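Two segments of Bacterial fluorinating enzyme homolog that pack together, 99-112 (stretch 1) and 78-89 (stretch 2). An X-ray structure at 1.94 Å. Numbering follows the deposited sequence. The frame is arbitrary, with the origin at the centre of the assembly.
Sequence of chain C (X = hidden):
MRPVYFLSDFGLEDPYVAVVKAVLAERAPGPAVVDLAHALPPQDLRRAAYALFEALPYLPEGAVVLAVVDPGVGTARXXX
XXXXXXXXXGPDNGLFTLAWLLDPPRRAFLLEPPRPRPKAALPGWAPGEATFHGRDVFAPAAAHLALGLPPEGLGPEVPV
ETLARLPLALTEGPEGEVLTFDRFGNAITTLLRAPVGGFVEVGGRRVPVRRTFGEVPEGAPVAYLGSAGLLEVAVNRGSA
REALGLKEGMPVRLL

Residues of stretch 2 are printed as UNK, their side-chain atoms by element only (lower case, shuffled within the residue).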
# COMPACT_ATOMS: atom_id res chain seq x y z
N ALA C 99 -14.22 2.12 -19.24
CA ALA C 99 -13.10 2.75 -19.93
C ALA C 99 -13.39 2.76 -21.43
O ALA C 99 -13.13 3.73 -22.13
CB ALA C 99 -11.81 1.97 -19.67
N TRP C 100 -13.94 1.64 -21.90
CA TRP C 100 -14.25 1.49 -23.31
C TRP C 100 -15.37 2.40 -23.82
O TRP C 100 -15.53 2.56 -25.03
CB TRP C 100 -14.52 0.02 -23.63
CG TRP C 100 -13.26 -0.81 -23.55
CD1 TRP C 100 -11.97 -0.35 -23.64
CD2 TRP C 100 -13.16 -2.24 -23.44
NE1 TRP C 100 -11.09 -1.40 -23.59
CE2 TRP C 100 -11.79 -2.57 -23.47
CE3 TRP C 100 -14.11 -3.27 -23.32
CZ2 TRP C 100 -11.33 -3.88 -23.38
CZ3 TRP C 100 -13.65 -4.58 -23.23
CH2 TRP C 100 -12.27 -4.87 -23.26
N LEU C 101 -16.13 3.00 -22.91
CA LEU C 101 -17.17 3.94 -23.32
C LEU C 101 -16.47 5.24 -23.70
O LEU C 101 -16.96 6.01 -24.52
CB LEU C 101 -18.14 4.23 -22.17
CG LEU C 101 -19.15 3.14 -21.81
CD1 LEU C 101 -19.96 3.58 -20.60
CD2 LEU C 101 -20.06 2.87 -23.01
N LEU C 102 -15.31 5.47 -23.09
CA LEU C 102 -14.53 6.67 -23.36
C LEU C 102 -13.58 6.41 -24.54
O LEU C 102 -13.22 7.33 -25.27
CB LEU C 102 -13.70 7.05 -22.13
CG LEU C 102 -14.43 7.26 -20.80
CD1 LEU C 102 -13.41 7.50 -19.70
CD2 LEU C 102 -15.39 8.44 -20.91
N ASP C 103 -13.21 5.14 -24.72
CA ASP C 103 -12.27 4.74 -25.76
C ASP C 103 -12.50 3.29 -26.22
O ASP C 103 -11.87 2.36 -25.73
CB ASP C 103 -10.84 4.91 -25.22
CG ASP C 103 -9.78 4.35 -26.14
OD1 ASP C 103 -9.88 4.53 -27.37
OD2 ASP C 103 -8.82 3.74 -25.63
N PRO C 104 -13.44 3.09 -27.17
CA PRO C 104 -13.78 1.78 -27.71
C PRO C 104 -12.58 1.21 -28.47
O PRO C 104 -12.08 1.84 -29.41
CB PRO C 104 -14.95 2.08 -28.65
CG PRO C 104 -15.56 3.30 -28.05
CD PRO C 104 -14.36 4.12 -27.67
N PRO C 105 -12.09 0.03 -28.08
CA PRO C 105 -10.95 -0.55 -28.78
C PRO C 105 -11.21 -0.88 -30.25
O PRO C 105 -12.34 -1.21 -30.63
CB PRO C 105 -10.63 -1.80 -27.95
CG PRO C 105 -11.95 -2.19 -27.40
CD PRO C 105 -12.55 -0.86 -27.00
N ARG C 106 -10.17 -0.77 -31.05
CA ARG C 106 -10.25 -1.06 -32.48
C ARG C 106 -9.74 -2.47 -32.75
O ARG C 106 -10.20 -3.14 -33.67
CB ARG C 106 -9.41 -0.04 -33.26
CG ARG C 106 -9.88 1.40 -33.11
CD ARG C 106 -11.10 1.69 -33.97
NE ARG C 106 -10.75 1.69 -35.39
CZ ARG C 106 -11.61 1.95 -36.38
NH1 ARG C 106 -12.88 2.23 -36.10
NH2 ARG C 106 -11.20 1.93 -37.64
N ARG C 107 -8.78 -2.92 -31.94
CA ARG C 107 -8.20 -4.25 -32.09
C ARG C 107 -7.97 -4.92 -30.74
O ARG C 107 -7.73 -4.24 -29.74
CB ARG C 107 -6.88 -4.19 -32.86
CG ARG C 107 -7.02 -3.80 -34.32
CD ARG C 107 -5.73 -4.05 -35.07
NE ARG C 107 -4.64 -3.19 -34.62
CZ ARG C 107 -3.37 -3.37 -34.94
NH1 ARG C 107 -3.02 -4.38 -35.72
NH2 ARG C 107 -2.44 -2.53 -34.49
N ALA C 108 -8.04 -6.25 -30.71
CA ALA C 108 -7.82 -7.01 -29.49
C ALA C 108 -6.95 -8.22 -29.82
O ALA C 108 -6.99 -8.72 -30.95
CB ALA C 108 -9.15 -7.47 -28.90
N PHE C 109 -6.18 -8.69 -28.85
CA PHE C 109 -5.28 -9.82 -29.05
C PHE C 109 -5.25 -10.76 -27.85
O PHE C 109 -5.36 -10.33 -26.70
CB PHE C 109 -3.86 -9.31 -29.29
CG PHE C 109 -3.71 -8.47 -30.52
CD1 PHE C 109 -3.34 -9.03 -31.73
CD2 PHE C 109 -3.95 -7.10 -30.47
CE1 PHE C 109 -3.20 -8.25 -32.88
CE2 PHE C 109 -3.82 -6.31 -31.60
CZ PHE C 109 -3.45 -6.88 -32.81
N LEU C 110 -5.10 -12.06 -28.12
CA LEU C 110 -5.00 -13.05 -27.06
C LEU C 110 -3.56 -12.97 -26.56
O LEU C 110 -2.64 -12.84 -27.35
CB LEU C 110 -5.26 -14.46 -27.62
CG LEU C 110 -6.56 -15.15 -27.20
CD1 LEU C 110 -6.54 -15.41 -25.70
CD2 LEU C 110 -7.75 -14.27 -27.57
N LEU C 111 -3.37 -13.03 -25.24
CA LEU C 111 -2.02 -12.94 -24.70
C LEU C 111 -1.35 -14.30 -24.51
O LEU C 111 -1.82 -15.13 -23.74
CB LEU C 111 -2.04 -12.19 -23.36
CG LEU C 111 -2.58 -10.76 -23.36
CD1 LEU C 111 -2.35 -10.13 -22.00
CD2 LEU C 111 -1.90 -9.94 -24.44
N GLU C 112 -0.26 -14.51 -25.24
CA GLU C 112 0.51 -15.75 -25.15
C GLU C 112 2.01 -15.43 -25.16
O GLU C 112 2.78 -16.07 -25.86
CB GLU C 112 0.16 -16.67 -26.33
CG GLU C 112 -1.33 -16.83 -26.58
CD GLU C 112 -1.66 -17.94 -27.55
OE1 GLU C 112 -1.07 -17.98 -28.65
OE2 GLU C 112 -2.52 -18.78 -27.22
N UNK C 78 -10.02 -15.60 -20.26
CA UNK C 78 -9.17 -15.22 -21.42
C UNK C 78 -8.38 -13.94 -21.13
O UNK C 78 -8.94 -12.95 -20.65
c UNK C 78 -9.29 -14.63 -23.91
c UNK C 78 -10.15 -14.74 -25.17
c UNK C 78 -10.06 -15.01 -22.66
n UNK C 78 -11.15 -13.68 -25.28
n UNK C 78 -12.72 -12.44 -26.43
c UNK C 78 -11.82 -13.42 -26.40
n UNK C 78 -11.59 -14.14 -27.49
N UNK C 79 -7.08 -13.97 -21.41
CA UNK C 79 -6.20 -12.82 -21.18
C UNK C 79 -6.05 -12.06 -22.50
O UNK C 79 -5.66 -12.64 -23.51
c UNK C 79 -4.83 -13.29 -20.69
N UNK C 80 -6.35 -10.76 -22.48
CA UNK C 80 -6.27 -9.97 -23.70
C UNK C 80 -5.60 -8.61 -23.60
O UNK C 80 -5.31 -8.10 -22.51
c UNK C 80 -7.68 -9.71 -24.30
c UNK C 80 -8.37 -11.02 -24.61
c UNK C 80 -8.51 -8.88 -23.32
N UNK C 81 -5.35 -8.04 -24.77
CA UNK C 81 -4.79 -6.71 -24.91
C UNK C 81 -5.75 -6.09 -25.93
O UNK C 81 -6.06 -6.71 -26.95
c UNK C 81 -3.40 -6.78 -25.49
N UNK C 82 -6.26 -4.90 -25.63
CA UNK C 82 -7.19 -4.20 -26.52
C UNK C 82 -6.57 -2.84 -26.82
O UNK C 82 -6.07 -2.16 -25.92
c UNK C 82 -8.54 -4.04 -25.86
N UNK C 83 -6.61 -2.43 -28.08
CA UNK C 83 -6.00 -1.17 -28.50
C UNK C 83 -6.97 -0.09 -28.97
O UNK C 83 -7.79 -0.32 -29.85
c UNK C 83 -3.05 -2.39 -28.37
c UNK C 83 -4.07 -2.66 -29.46
c UNK C 83 -3.39 -2.97 -30.79
c UNK C 83 -5.00 -1.45 -29.63
N UNK C 84 -6.85 1.08 -28.36
CA UNK C 84 -7.67 2.23 -28.71
C UNK C 84 -6.74 3.42 -28.58
O UNK C 84 -5.55 3.30 -28.90
N UNK C 85 -7.25 4.56 -28.14
CA UNK C 85 -6.41 5.74 -27.94
C UNK C 85 -5.43 5.37 -26.83
O UNK C 85 -4.31 5.88 -26.77
n UNK C 85 -9.09 9.32 -27.11
c UNK C 85 -10.35 9.08 -26.75
n UNK C 85 -10.77 9.48 -25.55
c UNK C 85 -8.52 8.93 -28.40
c UNK C 85 -8.26 7.43 -28.53
c UNK C 85 -7.24 6.96 -27.51
n UNK C 85 -11.18 8.45 -27.56
N UNK C 86 -5.89 4.50 -25.93
CA UNK C 86 -5.05 4.00 -24.84
C UNK C 86 -4.99 2.50 -25.08
O UNK C 86 -5.79 1.96 -25.84
c UNK C 86 -6.73 6.68 -23.22
c UNK C 86 -6.25 7.94 -22.79
c UNK C 86 -8.85 7.73 -23.65
c UNK C 86 -8.06 6.59 -23.66
c UNK C 86 -8.34 8.97 -23.21
n UNK C 86 -4.94 7.77 -22.42
c UNK C 86 -5.69 4.29 -23.48
c UNK C 86 -5.66 5.75 -23.10
c UNK C 86 -4.60 6.45 -22.61
c UNK C 86 -7.04 9.09 -22.78
N UNK C 87 -4.04 1.83 -24.45
CA UNK C 87 -3.89 0.39 -24.62
C UNK C 87 -4.28 -0.28 -23.31
O UNK C 87 -3.95 0.20 -22.23
c UNK C 87 -2.45 0.05 -25.00
o UNK C 87 -2.16 0.64 -26.29
c UNK C 87 -2.24 -1.47 -25.08
N UNK C 88 -4.99 -1.40 -23.42
CA UNK C 88 -5.46 -2.10 -22.24
C UNK C 88 -4.93 -3.52 -22.18
O UNK C 88 -4.89 -4.21 -23.20
c UNK C 88 -8.25 1.41 -21.55
c UNK C 88 -7.76 0.12 -21.37
c UNK C 88 -7.60 -0.75 -22.44
c UNK C 88 -7.97 -0.31 -23.71
o UNK C 88 -9.05 3.12 -23.03
c UNK C 88 -6.99 -2.12 -22.24
c UNK C 88 -8.46 0.98 -23.91
c UNK C 88 -8.60 1.84 -22.83
N UNK C 89 -4.52 -3.94 -20.99
CA UNK C 89 -4.00 -5.29 -20.79
C UNK C 89 -4.62 -5.84 -19.52
O UNK C 89 -4.45 -5.29 -18.44
c UNK C 89 -1.83 -4.72 -21.90
c UNK C 89 -2.47 -5.28 -20.64
c UNK C 89 -1.96 -6.69 -20.35
O HOH W 1 -13.54 9.90 -24.28
O HOH W 2 -11.15 6.10 -29.13

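Position 78 carries three carbons, a nitrogen, and a carbon bearing two more nitrogens, a guanidinium on a linear chain; it touches L110 through a chain carbon, and the guanidinium also lies near L110 CD2. This is arginine. CG of R78 lies 3.4 Å from L110 CD1.

Position 79 has a single side-chain carbon, CB, 4.0 Å from L111 CB: alanine. A79 O accepts from L111 N at 2.9 Å (N-H...O 158°).

Position 80 shows three carbons, one carrying the other two, with no heteroatom, and one branch carbon faces L110 CD2: valine. V80 pairs with L110 as a non-hydrogen-bonded antiparallel bridge; V80 CG1 and L110 CD2 are 4.4 Å apart, while V80 CA approaches F109 O at 3.2 Å in a CA-H...O contact.

Position 81 again has one carbon, CB, on which L111 CD2 packs at 3.7 Å, so alanine. Its backbone forms both bonds of a hydrogen-bonded antiparallel pair (A81 CA to F109 CA 5.2 Å): F109 N to A81 O at 2.7 Å and A81 N to F109 O at 3.0 Å.

Position 82 has one carbon, CB, which meets both W100 CZ2 and P105 CB at 3.7 Å; it is also alanine. Here the two strands come close, A82 CA to A108 CA 4.1 Å.

Position 83 has four carbons forked at the second, and a terminal carbon reaches the edge of the F109 ring: leucine. L83 CD1 is 3.5 Å from F109 CE2. L83 N donates to R107 O at 2.7 Å, and L83 O accepts from R106 N at 2.7 Å and, weakly, from R107 N at 3.5 Å.

Position 84 has no side-chain atoms and is glycine. An ideal CB on G84 would fall 2.4 Å from D103 OD1, a clash.

Position 85 repeats the guanidinium pattern, with L102 O at the group's edge and D103 CB over one face: arginine. R85 N donates to D103 OD1 at 2.7 Å (171°); R85 NH1 and NH2 each reach L102 O at 3.3 Å.

Position 86 has one carbon leading to fused five- and six-membered rings with one nitrogen, their edge near D103 OD2: tryptophan. W86 N donates to D103 OD2 at 3.0 Å.

Position 87, one carbon carrying an oxygen and a carbon, points away and touches nothing on stretch 1; it is threonine.

Position 88 has a six-carbon ring bearing an oxygen; the oxygen meets D103 OD2 and the ring face meets the edge of W100, with planes at 85°: tyrosine. Y88 OH donates to D103 OD2 at 2.7 Å.

Position 89, three carbons with one carrying two, touches L111 CD1: valine. V89 CG1 contacts L111 CD1 at 3.8 Å.

The contact thus has two parts. Strands 107-110 and 79-83 run antiparallel (159°), joined by backbone bonds, with R107, F109, A81 and L83 on one face and A108, L110, V80 and A82 on the other. Beyond the strand, the D103 carboxylate gathers two backbone amides and a tyrosine hydroxyl, anchoring the turn. Together the stretches bury 1001 Å².

Stretch 2 (78-89) RAVAALGRWTYV
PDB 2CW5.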